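Local coordinates for protein voltage-sensor containing phosphatase (PDB 3V0D) that probably dephosphorylates membrane phosphoinositides under the control of a voltage sensor, using a phosphatase domain followed by a PTEN-type C2 domain, at residues K200-T205 against L331-A336; E233-K238 against N262-A267. The protein carries 1 engineered substitution. All coordinates share one frame; numbering follows the deposited sequence.

In the fold
Both contacts lie in the PTEN-type C2 domain, with their centres about 10 Å apart. Contact 2 is nested inside the chain loop that contact 1 closes: the order along the chain is 200-205, 233-238, 262-267, 331-336. Contact 1 pairs the strands of the five-stranded antiparallel sheet that come first and last along the chain, 202-210 and 328-335, which are neighbours inside it. Contact 2 runs from the edge strand 232-238 of the four-stranded sheet to the loop between strands 255-260 and 269-276. The two touch where 262-267 passes beside 200-205, through a probable hydrogen bond between Leu202 O and Leu266 N. Residues 262-267 therefore touch strands of both sheets of the beta-sandwich.

Contact 1: residues K200-T205 against L331-A336; sequences KKLKVT and LTFSDA
Leu202 and Phe333 both set CG anti to their own carbonyl carbon (chi1 -60° and -59°), and from there the two side chains meet obliquely, the leucine methyl CD1 sitting over the middle of the ring. They belong to neighbouring antiparallel strands in the beta-sandwich of the C2 domain, 202-210 and 328-335. The CH-pi contact is close and nearly square to the ring, with Leu202 CD1 3.9 Å from the Phe333 centroid.

It is a diagonal contact, because the direct neighbours are different: Leu202 pairs with Asp335 and Val204 with Phe333, each as a non-hydrogen-bonded pair. Val204 adds its CG2, which comes within 3.7 Å of Phe333 CE2 at an oblique approach. At the ring edge, in its plane, lies the carbonyl oxygen of Lys203. The face with Leu202, Val204 and Phe333 turns to the other sheet, where Phe294 of strand 290-295 meets the Phe333 ring.

Between the two non-hydrogen-bonded pairs, Lys203 and Ser334 form the hydrogen-bonded pair and exchange backbone bonds in both directions, with Ser334 N 2.9 Å from Lys203 O. Towards one end Thr205 N reaches Thr332 O at 2.8 Å. Towards the other, Ala336 N hydrogen-bonds to Lys201 O at 3.0 Å, standing 45° out of the plane of the Lys201 carbonyl, so the ladder finishes with a skewed link just past the strand. On the face that carries Lys203 and Ser334, Ser334 OG lies against Lys203 CB and the methyl of Thr205, while the rest of the lysine chain leads away. A water lies within hydrogen-bonding distance of both Lys201 O and Asp335 OD1, 2.6 Å from the latter, though it has more acceptors in reach than protons to give.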
# COMPACT_ATOMS: atom_id res chain seq x y z
N LYS A 200 17.09 8.62 -7.39
CA LYS A 200 16.76 9.79 -8.18
C LYS A 200 16.25 10.86 -7.23
O LYS A 200 15.28 10.64 -6.48
CB LYS A 200 15.72 9.44 -9.23
CG LYS A 200 15.43 10.54 -10.22
CD LYS A 200 14.94 9.95 -11.53
CE LYS A 200 13.46 10.13 -11.70
NZ LYS A 200 12.85 8.85 -12.11
N LYS A 201 16.89 12.01 -7.26
CA LYS A 201 16.53 13.14 -6.42
C LYS A 201 15.67 14.10 -7.24
O LYS A 201 16.05 14.49 -8.34
CB LYS A 201 17.81 13.85 -5.97
CG LYS A 201 18.63 13.04 -4.98
CD LYS A 201 19.91 13.77 -4.60
CE LYS A 201 20.83 12.88 -3.79
NZ LYS A 201 22.16 13.49 -3.64
N LEU A 202 14.51 14.47 -6.69
CA LEU A 202 13.55 15.31 -7.39
C LEU A 202 12.99 16.37 -6.46
O LEU A 202 13.01 16.20 -5.24
CB LEU A 202 12.33 14.48 -7.87
CG LEU A 202 12.54 13.31 -8.84
CD1 LEU A 202 11.24 12.52 -8.98
CD2 LEU A 202 13.07 13.81 -10.16
N LYS A 203 12.46 17.45 -7.03
CA LYS A 203 11.60 18.35 -6.28
C LYS A 203 10.25 18.42 -6.96
O LYS A 203 10.18 18.46 -8.18
CB LYS A 203 12.20 19.77 -6.22
CG LYS A 203 13.41 19.89 -5.30
CD LYS A 203 13.97 21.29 -5.32
CE LYS A 203 15.16 21.45 -4.37
NZ LYS A 203 15.68 22.86 -4.33
N VAL A 204 9.17 18.48 -6.19
CA VAL A 204 7.87 18.78 -6.78
C VAL A 204 7.78 20.28 -7.02
O VAL A 204 8.02 21.07 -6.09
CB VAL A 204 6.71 18.33 -5.84
CG1 VAL A 204 5.37 18.83 -6.36
CG2 VAL A 204 6.69 16.83 -5.70
N THR A 205 7.44 20.66 -8.25
CA THR A 205 7.31 22.07 -8.61
C THR A 205 5.89 22.45 -9.01
O THR A 205 5.59 23.65 -9.14
CB THR A 205 8.24 22.44 -9.75
OG1 THR A 205 7.93 21.59 -10.85
CG2 THR A 205 9.70 22.29 -9.34
N LEU A 331 1.75 15.40 -10.67
CA LEU A 331 2.86 16.14 -10.09
C LEU A 331 3.89 16.43 -11.15
O LEU A 331 4.25 15.53 -11.93
CB LEU A 331 3.54 15.36 -8.97
CG LEU A 331 2.65 14.96 -7.80
CD1 LEU A 331 3.46 14.15 -6.79
CD2 LEU A 331 2.05 16.18 -7.14
N THR A 332 4.35 17.67 -11.20
CA THR A 332 5.47 18.07 -12.04
C THR A 332 6.71 18.16 -11.16
O THR A 332 6.64 18.64 -10.02
CB THR A 332 5.15 19.43 -12.69
OG1 THR A 332 3.95 19.28 -13.46
CG2 THR A 332 6.28 19.92 -13.60
N PHE A 333 7.86 17.74 -11.71
CA PHE A 333 9.12 17.68 -10.96
C PHE A 333 10.22 18.46 -11.65
O PHE A 333 10.25 18.55 -12.89
CB PHE A 333 9.63 16.23 -10.90
CG PHE A 333 8.69 15.26 -10.25
CD1 PHE A 333 8.05 14.28 -11.00
CD2 PHE A 333 8.45 15.30 -8.88
CE1 PHE A 333 7.20 13.37 -10.40
CE2 PHE A 333 7.60 14.39 -8.26
CZ PHE A 333 6.96 13.42 -9.04
N SER A 334 11.18 18.93 -10.85
CA SER A 334 12.48 19.31 -11.35
C SER A 334 13.52 18.29 -10.88
O SER A 334 13.36 17.63 -9.85
CB SER A 334 12.86 20.71 -10.87
OG SER A 334 12.99 20.75 -9.46
N ASP A 335 14.57 18.16 -11.67
CA ASP A 335 15.69 17.29 -11.37
C ASP A 335 16.54 17.94 -10.29
O ASP A 335 17.02 19.07 -10.46
CB ASP A 335 16.51 17.08 -12.65
CG ASP A 335 17.88 16.45 -12.41
OD1 ASP A 335 18.02 15.58 -11.54
OD2 ASP A 335 18.83 16.80 -13.15
N ALA A 336 16.78 17.22 -9.19
CA ALA A 336 17.39 17.81 -8.00
C ALA A 336 18.69 17.12 -7.61
O ALA A 336 19.09 17.15 -6.43
CB ALA A 336 16.41 17.80 -6.85
O HOH W 1 16.81 13.36 -10.85

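Contact 2: residues E233-K238 against N262-A267; sequences EVLLCK and NCPVLA
This is an apolar contact without hydrogen bonds across it, made where an edge strand of one C2 sheet meets a loop at the side of the other. Val234 and Leu235, on strand 232-238, press against Asn262, Cys263, Pro264 and Leu266, which lie between strands 255-260 and 269-276.

Val234 meets the proline ring obliquely: its CB is 3.8 Å from Pro264 CG, while the ring's CD rests against the backbone, 3.5 Å from Val234 O. The branch CG2 sits between the backbone N and the carbonyl carbon of its own residue, and there it meets both Pro264 CG and, at 3.8 Å, Leu266 CD2.

Consecutive residues of a regular strand would alternate sides, yet Val234 and Leu235 both point towards the loop. The reason is a classic beta bulge, in which the two together face Ile227 on the adjacent strand 223-229. Leu235 carries CG anti to its backbone N (chi1 -168°), and its two methyls divide the start of the loop between them. CD2 packs on Cys263, 3.8 Å from CA and nearly as close to CB; CD1 lies 3.6 Å from the carbonyl oxygen Asn262 O. Val260 also touches Leu235, from the strand that leads into the loop.

The amide of Asn262 turns to a residue outside the two segments, ND2 donating a hydrogen bond to Asn244 OD1. Cys263 and Leu266 meanwhile both touch Val204 of strand 202-210 in the other sheet.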
# COMPACT_ATOMS: atom_id res chain seq x y z
N GLU A 233 6.60 15.04 7.74
CA GLU A 233 6.21 16.08 6.81
C GLU A 233 7.44 16.83 6.33
O GLU A 233 8.25 17.30 7.16
CB GLU A 233 5.26 17.06 7.47
CG GLU A 233 4.90 18.25 6.58
CD GLU A 233 4.01 19.22 7.27
OE1 GLU A 233 4.52 20.25 7.70
OE2 GLU A 233 2.81 18.96 7.42
N VAL A 234 7.60 16.95 5.02
CA VAL A 234 8.68 17.74 4.44
C VAL A 234 8.17 18.99 3.71
O VAL A 234 8.96 19.89 3.46
CB VAL A 234 9.68 16.93 3.59
CG1 VAL A 234 10.32 15.82 4.44
CG2 VAL A 234 9.01 16.34 2.38
N LEU A 235 6.87 19.06 3.38
CA LEU A 235 6.30 20.29 2.79
C LEU A 235 4.80 20.29 3.04
O LEU A 235 4.15 19.23 2.98
CB LEU A 235 6.56 20.37 1.28
CG LEU A 235 6.27 21.72 0.63
CD1 LEU A 235 7.24 22.79 1.13
CD2 LEU A 235 6.33 21.62 -0.87
N LEU A 236 4.27 21.48 3.30
CA LEU A 236 2.84 21.70 3.36
C LEU A 236 2.52 22.90 2.48
O LEU A 236 3.14 23.97 2.61
CB LEU A 236 2.39 21.95 4.80
CG LEU A 236 0.89 22.15 4.99
CD1 LEU A 236 0.05 20.94 4.54
CD2 LEU A 236 0.62 22.48 6.47
N CYS A 237 1.54 22.73 1.59
CA CYS A 237 1.05 23.79 0.71
C CYS A 237 -0.43 24.02 1.00
O CYS A 237 -1.19 23.06 1.04
CB CYS A 237 1.17 23.38 -0.75
SG CYS A 237 2.87 22.95 -1.27
N LYS A 238 -0.82 25.27 1.17
CA LYS A 238 -2.24 25.61 1.40
C LYS A 238 -2.65 26.50 0.24
O LYS A 238 -2.13 27.60 0.06
CB LYS A 238 -2.46 26.29 2.76
CG LYS A 238 -1.83 25.52 3.92
CD LYS A 238 -2.09 26.19 5.24
CE LYS A 238 -1.39 25.46 6.35
NZ LYS A 238 -1.72 25.99 7.69
N ASN A 262 9.33 25.92 -2.69
CA ASN A 262 10.16 25.57 -1.54
C ASN A 262 10.20 24.08 -1.24
O ASN A 262 10.54 23.69 -0.13
CB ASN A 262 9.76 26.36 -0.30
CG ASN A 262 9.74 27.84 -0.56
OD1 ASN A 262 10.68 28.38 -1.13
ND2 ASN A 262 8.66 28.50 -0.17
N CYS A 263 9.90 23.22 -2.21
CA CYS A 263 10.00 21.79 -1.93
C CYS A 263 11.46 21.41 -1.68
O CYS A 263 12.33 21.76 -2.46
CB CYS A 263 9.49 21.00 -3.12
SG CYS A 263 9.33 19.23 -2.81
N PRO A 264 11.73 20.65 -0.60
CA PRO A 264 13.09 20.15 -0.41
C PRO A 264 13.36 19.02 -1.41
O PRO A 264 12.45 18.50 -2.06
CB PRO A 264 13.05 19.60 1.02
CG PRO A 264 11.65 19.17 1.20
CD PRO A 264 10.83 20.22 0.48
N VAL A 265 14.64 18.67 -1.53
CA VAL A 265 15.00 17.50 -2.33
C VAL A 265 14.31 16.24 -1.78
O VAL A 265 14.34 15.98 -0.57
CB VAL A 265 16.53 17.31 -2.35
CG1 VAL A 265 16.89 16.08 -3.16
CG2 VAL A 265 17.23 18.55 -2.94
N LEU A 266 13.66 15.51 -2.68
CA LEU A 266 12.93 14.27 -2.37
C LEU A 266 13.67 13.11 -2.99
O LEU A 266 14.14 13.18 -4.12
CB LEU A 266 11.53 14.33 -3.00
CG LEU A 266 10.66 15.53 -2.62
CD1 LEU A 266 9.37 15.45 -3.39
CD2 LEU A 266 10.42 15.65 -1.12
N ALA A 267 13.74 12.01 -2.25
CA ALA A 267 14.32 10.78 -2.78
C ALA A 267 13.60 9.62 -2.10
O ALA A 267 13.24 9.70 -0.92
CB ALA A 267 15.82 10.73 -2.49